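Local coordinates for glutamine aminotransferase class-II domain protein (Ruegeria pomeroyi, PDB 3MDN) that probably hydrolyses glutamine to release ammonia, as class II glutamine amidotransferase domains of the Ntn-hydrolase fold do, its ammonia acceptor being unestablished, at residues Gly115-Phe120 against Pro183-Ser188; Glu146-Leu151 against Arg167-Leu172. All coordinates share one frame; numbering follows the deposited sequence.

Overall arrangement
From the N terminus, the chain first reaches Gly115-Phe120, which starts at the corner following strand 109-114, and then runs through a largely helical excursion. Within it, helix 144-154 is followed closely by helix 161-179, and interaction 2 closes a short loop, with 15 residues between its segments. Interaction 1 closes only when the chain returns along strand 185-192, so its 62-residue loop encloses interaction 2 completely. The contacts lie side by side, their centres about 11 Å apart. Met185 CE rests 3.7 Å from Leu172 CB, and Phe120 CZ 3.6 Å from Val147 CG2. The sheet pairing and the helix pair thus share one hydrophobic layer.

Interaction 1: residues Gly115-Phe120 against Pro183-Ser188; sequences GQVGGF and PHMRLS
The amide N of Arg186 gives the shortest bond here, 2.9 Å to Gln116 O, almost straight at 173°. The return bond, Gln116 N to Arg186 O at 3.1 Å, is more bent and makes this an antiparallel hydrogen-bonded pair. Arg186 O also accepts a CA-H contact from Gly115 CA at 3.4 Å. A side chain on Gly115 would run into that same oxygen, and the residue's backbone angles call for glycine as well. Farther along, Gly118 N reaches His184 O at 3.3 Å, from above the carbonyl plane, while the CA-H of Val117 approaches the same acceptor. Gly118 has no room for a side chain either, because a CB would strike Pro183 O.

Strand 116-117 is thus a short addition to strand 185-192, made just after the chain turns its corner at Gly115, and a type II turn from Val117 to Phe120 leads away from it. Asn114 and Gly115 match the Asn-Gly pair that builds the oxyanion hole in class II amidotransferases such as PurF and GlmS, so the pairing probably lies beside the active site. Asp144 binds Val117 N.

Gln116 and Arg186 project to one face. The Gln116 chain runs extended beyond CG, crossing Pro183 at about a right angle, with NE2 4.2 Å from Pro183 CG. That CG also lies 3.5 Å above the centre of the Arg186 guanidinium, whose NH2 forms a salt bridge with Asp205. On the other face, Val117 and selenomethionine Met185 lie side by side, pointing the same way. Val117 CG2, anti to the carbonyl carbon, meets Met185 CE at 3.8 Å, with SE close behind.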
loop_
_atom_site.group_PDB
_atom_site.type_symbol
_atom_site.label_atom_id
_atom_site.label_comp_id
_atom_site.label_asym_id
_atom_site.label_seq_id
_atom_site.Cartn_x
_atom_site.Cartn_y
_atom_site.Cartn_z
ATOM N N GLY D 115 -2.850 -18.645 -16.622
ATOM C CA GLY D 115 -2.343 -20.017 -16.757
ATOM C C GLY D 115 -0.924 -20.132 -16.183
ATOM O O GLY D 115 -0.561 -19.415 -15.256
ATOM N N GLN D 116 -0.112 -21.006 -16.758
ATOM C CA GLN D 116 1.214 -21.256 -16.237
ATOM C C GLN D 116 2.084 -21.939 -17.266
ATOM O O GLN D 116 1.596 -22.608 -18.178
ATOM C CB GLN D 116 1.111 -22.177 -15.022
ATOM C CG GLN D 116 0.530 -23.569 -15.349
ATOM C CD GLN D 116 0.695 -24.551 -14.189
ATOM O OE1 GLN D 116 1.814 -24.990 -13.877
ATOM N NE2 GLN D 116 -0.410 -24.899 -13.549
ATOM N N VAL D 117 3.382 -21.761 -17.101
ATOM C CA VAL D 117 4.387 -22.560 -17.766
ATOM C C VAL D 117 4.887 -23.505 -16.682
ATOM O O VAL D 117 5.398 -23.054 -15.647
ATOM C CB VAL D 117 5.483 -21.626 -18.300
ATOM C CG1 VAL D 117 6.597 -22.402 -19.005
ATOM C CG2 VAL D 117 4.826 -20.588 -19.254
ATOM N N GLY D 118 4.696 -24.808 -16.886
ATOM C CA GLY D 118 5.000 -25.785 -15.843
ATOM C C GLY D 118 6.473 -25.839 -15.438
ATOM O O GLY D 118 7.335 -25.980 -16.293
ATOM N N GLY D 119 6.737 -25.721 -14.136
ATOM C CA GLY D 119 8.075 -25.856 -13.564
ATOM C C GLY D 119 8.940 -24.634 -13.814
ATOM O O GLY D 119 10.154 -24.681 -13.636
ATOM N N PHE D 120 8.306 -23.536 -14.221
ATOM C CA PHE D 120 9.016 -22.341 -14.671
ATOM C C PHE D 120 10.182 -21.961 -13.757
ATOM O O PHE D 120 11.297 -21.691 -14.223
ATOM C CB PHE D 120 8.028 -21.190 -14.799
ATOM C CG PHE D 120 8.645 -19.900 -15.274
ATOM C CD1 PHE D 120 8.997 -19.733 -16.611
ATOM C CD2 PHE D 120 8.824 -18.838 -14.391
ATOM C CE1 PHE D 120 9.523 -18.549 -17.047
ATOM C CE2 PHE D 120 9.355 -17.630 -14.833
ATOM C CZ PHE D 120 9.723 -17.493 -16.151
ATOM N N PRO D 183 1.653 -29.254 -16.188
ATOM C CA PRO D 183 1.437 -29.046 -17.627
ATOM C C PRO D 183 2.422 -28.051 -18.195
ATOM O O PRO D 183 2.674 -27.036 -17.582
ATOM C CB PRO D 183 0.017 -28.452 -17.703
ATOM C CG PRO D 183 -0.288 -27.990 -16.340
ATOM C CD PRO D 183 0.462 -28.887 -15.405
ATOM N N HIS D 184 2.932 -28.326 -19.381
ATOM C CA HIS D 184 3.999 -27.537 -19.934
ATOM C C HIS D 184 3.540 -26.137 -20.321
ATOM O O HIS D 184 4.268 -25.183 -20.110
ATOM C CB HIS D 184 4.705 -28.279 -21.074
ATOM C CG HIS D 184 5.308 -29.577 -20.636
ATOM N ND1 HIS D 184 6.329 -29.645 -19.710
ATOM C CD2 HIS D 184 5.019 -30.857 -20.974
ATOM C CE1 HIS D 184 6.634 -30.914 -19.488
ATOM N NE2 HIS D 184 5.861 -31.666 -20.250
HETATM N N MSE D 185 2.332 -26.007 -20.852
HETATM C CA MSE D 185 1.852 -24.699 -21.248
HETATM C C MSE D 185 0.347 -24.645 -21.105
HETATM O O MSE D 185 -0.355 -25.404 -21.768
HETATM C CB MSE D 185 2.233 -24.388 -22.698
HETATM C CG MSE D 185 1.587 -23.072 -23.211
HETATM SE SE MSE D 185 2.356 -21.477 -22.301
HETATM C CE MSE D 185 4.214 -21.744 -22.812
ATOM N N ARG D 186 -0.151 -23.790 -20.214
ATOM C CA ARG D 186 -1.590 -23.507 -20.147
ATOM C C ARG D 186 -1.743 -22.010 -20.361
ATOM O O ARG D 186 -1.130 -21.221 -19.641
ATOM C CB ARG D 186 -2.161 -23.880 -18.786
ATOM C CG ARG D 186 -2.043 -25.352 -18.429
ATOM C CD ARG D 186 -3.402 -25.992 -18.435
ATOM N NE ARG D 186 -3.401 -27.440 -18.222
ATOM C CZ ARG D 186 -3.732 -28.045 -17.077
ATOM N NH1 ARG D 186 -4.077 -27.318 -16.010
ATOM N NH2 ARG D 186 -3.726 -29.381 -17.003
ATOM N N LEU D 187 -2.560 -21.612 -21.333
ATOM C CA LEU D 187 -2.551 -20.222 -21.739
ATOM C C LEU D 187 -3.907 -19.685 -22.208
ATOM O O LEU D 187 -4.494 -20.195 -23.137
ATOM C CB LEU D 187 -1.549 -20.028 -22.891
ATOM C CG LEU D 187 -1.579 -18.584 -23.440
ATOM C CD1 LEU D 187 -0.198 -18.014 -23.471
ATOM C CD2 LEU D 187 -2.178 -18.523 -24.838
ATOM N N SER D 188 -4.367 -18.618 -21.572
ATOM C CA SER D 188 -5.366 -17.777 -22.164
ATOM C C SER D 188 -4.742 -16.416 -21.974
ATOM O O SER D 188 -4.170 -16.112 -20.904
ATOM C CB SER D 188 -6.704 -17.891 -21.431
ATOM O OG SER D 188 -6.665 -16.999 -20.340
#

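Interaction 2: residues Glu146-Leu151 against Arg167-Leu172; sequences EVLFLL and RAIARL
Ala168 sets its CB against Leu151 CB, 3.8 Å away, at the place where the two backbones come nearest, with CA atoms 5.3 Å apart. The same methyl also touches Leu148 CD2, so this small residue lies against two leucines one turn apart. Next comes Ile169, whose CG1 stands anti to the carbonyl carbon (chi1 -76°) and meets Leu148 CD2 at 3.6 Å.

Helices 144-154 and 161-179 form a helical layer against a beta sheet, consistent with the alpha-beta-beta-alpha sandwich of Ntn hydrolases. The axes of their short segments approach to 9.1 Å, with N-to-C directions 131° apart. On the sheet side of the pair, Leu148 and Ile169 both touch Leu187 of strand 185-192.

Arg171 lends only its aliphatic base, CB lying 4.2 Å from Leu151 CD1, while its NH1 forms a salt bridge with Glu155. Leu172 then meets three partners: CG packs on Leu151 CD1 at 3.9 Å, CD1 lies over Leu148 at both CA and CG, and CD2 reaches Val147 CG1 at 4.2 Å. An alanine here keeps CB but removes CG and both methyls, and would probably open a gap between the helices, leaving Val147 CG1 and Leu151 CD1 without their mate and Leu148 less covered.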
loop_
_atom_site.group_PDB
_atom_site.type_symbol
_atom_site.label_atom_id
_atom_site.label_comp_id
_atom_site.label_asym_id
_atom_site.label_seq_id
_atom_site.Cartn_x
_atom_site.Cartn_y
_atom_site.Cartn_z
ATOM N N GLU D 146 5.193 -12.421 -17.763
ATOM C CA GLU D 146 5.958 -11.268 -18.239
ATOM C C GLU D 146 6.985 -11.712 -19.269
ATOM O O GLU D 146 7.158 -11.070 -20.290
ATOM C CB GLU D 146 6.595 -10.509 -17.084
ATOM C CG GLU D 146 7.247 -9.196 -17.520
ATOM C CD GLU D 146 7.918 -8.433 -16.416
ATOM O OE1 GLU D 146 8.495 -9.063 -15.482
ATOM O OE2 GLU D 146 7.919 -7.175 -16.518
ATOM N N VAL D 147 7.631 -12.843 -19.015
ATOM C CA VAL D 147 8.448 -13.481 -20.044
ATOM C C VAL D 147 7.698 -13.735 -21.361
ATOM O O VAL D 147 8.169 -13.339 -22.429
ATOM C CB VAL D 147 9.056 -14.817 -19.561
ATOM C CG1 VAL D 147 10.067 -15.348 -20.612
ATOM C CG2 VAL D 147 9.784 -14.594 -18.275
ATOM N N LEU D 148 6.534 -14.371 -21.291
ATOM C CA LEU D 148 5.793 -14.680 -22.491
ATOM C C LEU D 148 5.596 -13.389 -23.324
ATOM O O LEU D 148 5.737 -13.379 -24.554
ATOM C CB LEU D 148 4.439 -15.288 -22.117
ATOM C CG LEU D 148 3.799 -16.486 -22.846
ATOM C CD1 LEU D 148 2.295 -16.337 -22.801
ATOM C CD2 LEU D 148 4.275 -16.694 -24.293
ATOM N N PHE D 149 5.241 -12.307 -22.652
ATOM C CA PHE D 149 4.982 -11.033 -23.336
ATOM C C PHE D 149 6.252 -10.496 -23.984
ATOM O O PHE D 149 6.259 -10.119 -25.140
ATOM C CB PHE D 149 4.445 -10.005 -22.343
ATOM C CG PHE D 149 4.256 -8.608 -22.910
ATOM C CD1 PHE D 149 3.666 -8.396 -24.148
ATOM C CD2 PHE D 149 4.598 -7.499 -22.137
ATOM C CE1 PHE D 149 3.444 -7.086 -24.620
ATOM C CE2 PHE D 149 4.405 -6.193 -22.614
ATOM C CZ PHE D 149 3.824 -5.996 -23.847
ATOM N N LEU D 150 7.331 -10.466 -23.233
ATOM C CA LEU D 150 8.584 -9.884 -23.766
ATOM C C LEU D 150 9.222 -10.767 -24.834
ATOM O O LEU D 150 9.822 -10.255 -25.788
ATOM C CB LEU D 150 9.560 -9.598 -22.637
ATOM C CG LEU D 150 8.959 -8.619 -21.628
ATOM C CD1 LEU D 150 9.945 -8.393 -20.526
ATOM C CD2 LEU D 150 8.557 -7.278 -22.284
ATOM N N LEU D 151 9.095 -12.084 -24.653
ATOM C CA LEU D 151 9.470 -13.047 -25.700
ATOM C C LEU D 151 8.659 -12.848 -26.978
ATOM O O LEU D 151 9.186 -12.980 -28.071
ATOM C CB LEU D 151 9.260 -14.486 -25.247
ATOM C CG LEU D 151 10.185 -15.323 -24.353
ATOM C CD1 LEU D 151 10.091 -16.769 -24.868
ATOM C CD2 LEU D 151 11.637 -14.899 -24.410
ATOM N N ARG D 167 5.454 -18.315 -31.762
ATOM C CA ARG D 167 6.884 -18.632 -31.535
ATOM C C ARG D 167 7.335 -18.530 -30.057
ATOM O O ARG D 167 8.113 -19.376 -29.550
ATOM C CB ARG D 167 7.770 -17.776 -32.448
ATOM C CG ARG D 167 7.767 -18.203 -33.940
ATOM C CD ARG D 167 8.790 -17.376 -34.795
ATOM N NE ARG D 167 8.462 -15.950 -34.803
ATOM C CZ ARG D 167 7.594 -15.393 -35.642
ATOM N NH1 ARG D 167 7.330 -14.098 -35.582
ATOM N NH2 ARG D 167 7.000 -16.129 -36.554
ATOM N N ALA D 168 6.874 -17.498 -29.361
ATOM C CA ALA D 168 7.198 -17.342 -27.939
ATOM C C ALA D 168 6.673 -18.542 -27.132
ATOM O O ALA D 168 7.367 -19.089 -26.255
ATOM C CB ALA D 168 6.597 -16.065 -27.421
ATOM N N ILE D 169 5.459 -18.975 -27.451
ATOM C CA ILE D 169 4.890 -20.132 -26.760
ATOM C C ILE D 169 5.663 -21.430 -27.020
ATOM O O ILE D 169 5.965 -22.186 -26.080
ATOM C CB ILE D 169 3.389 -20.266 -27.112
ATOM C CG1 ILE D 169 2.601 -19.209 -26.318
ATOM C CG2 ILE D 169 2.862 -21.673 -26.831
ATOM C CD1 ILE D 169 1.189 -19.073 -26.828
ATOM N N ALA D 170 5.986 -21.695 -28.291
ATOM C CA ALA D 170 6.824 -22.855 -28.661
ATOM C C ALA D 170 8.109 -22.887 -27.840
ATOM O O ALA D 170 8.491 -23.917 -27.271
ATOM C CB ALA D 170 7.160 -22.841 -30.180
ATOM N N ARG D 171 8.784 -21.748 -27.791
ATOM C CA ARG D 171 10.039 -21.642 -27.053
ATOM C C ARG D 171 9.868 -21.960 -25.561
ATOM O O ARG D 171 10.633 -22.747 -24.986
ATOM C CB ARG D 171 10.613 -20.248 -27.238
ATOM C CG ARG D 171 11.617 -20.175 -28.348
ATOM C CD ARG D 171 13.047 -20.429 -27.756
ATOM N NE ARG D 171 13.893 -19.235 -27.719
ATOM C CZ ARG D 171 13.600 -18.093 -28.335
ATOM N NH1 ARG D 171 12.476 -17.987 -29.027
ATOM N NH2 ARG D 171 14.431 -17.065 -28.264
ATOM N N LEU D 172 8.848 -21.379 -24.929
ATOM C CA LEU D 172 8.673 -21.631 -23.491
ATOM C C LEU D 172 8.192 -23.049 -23.204
ATOM O O LEU D 172 8.574 -23.657 -22.197
ATOM C CB LEU D 172 7.722 -20.616 -22.866
ATOM C CG LEU D 172 8.294 -19.247 -22.508
ATOM C CD1 LEU D 172 7.186 -18.311 -22.061
ATOM C CD2 LEU D 172 9.345 -19.368 -21.436
#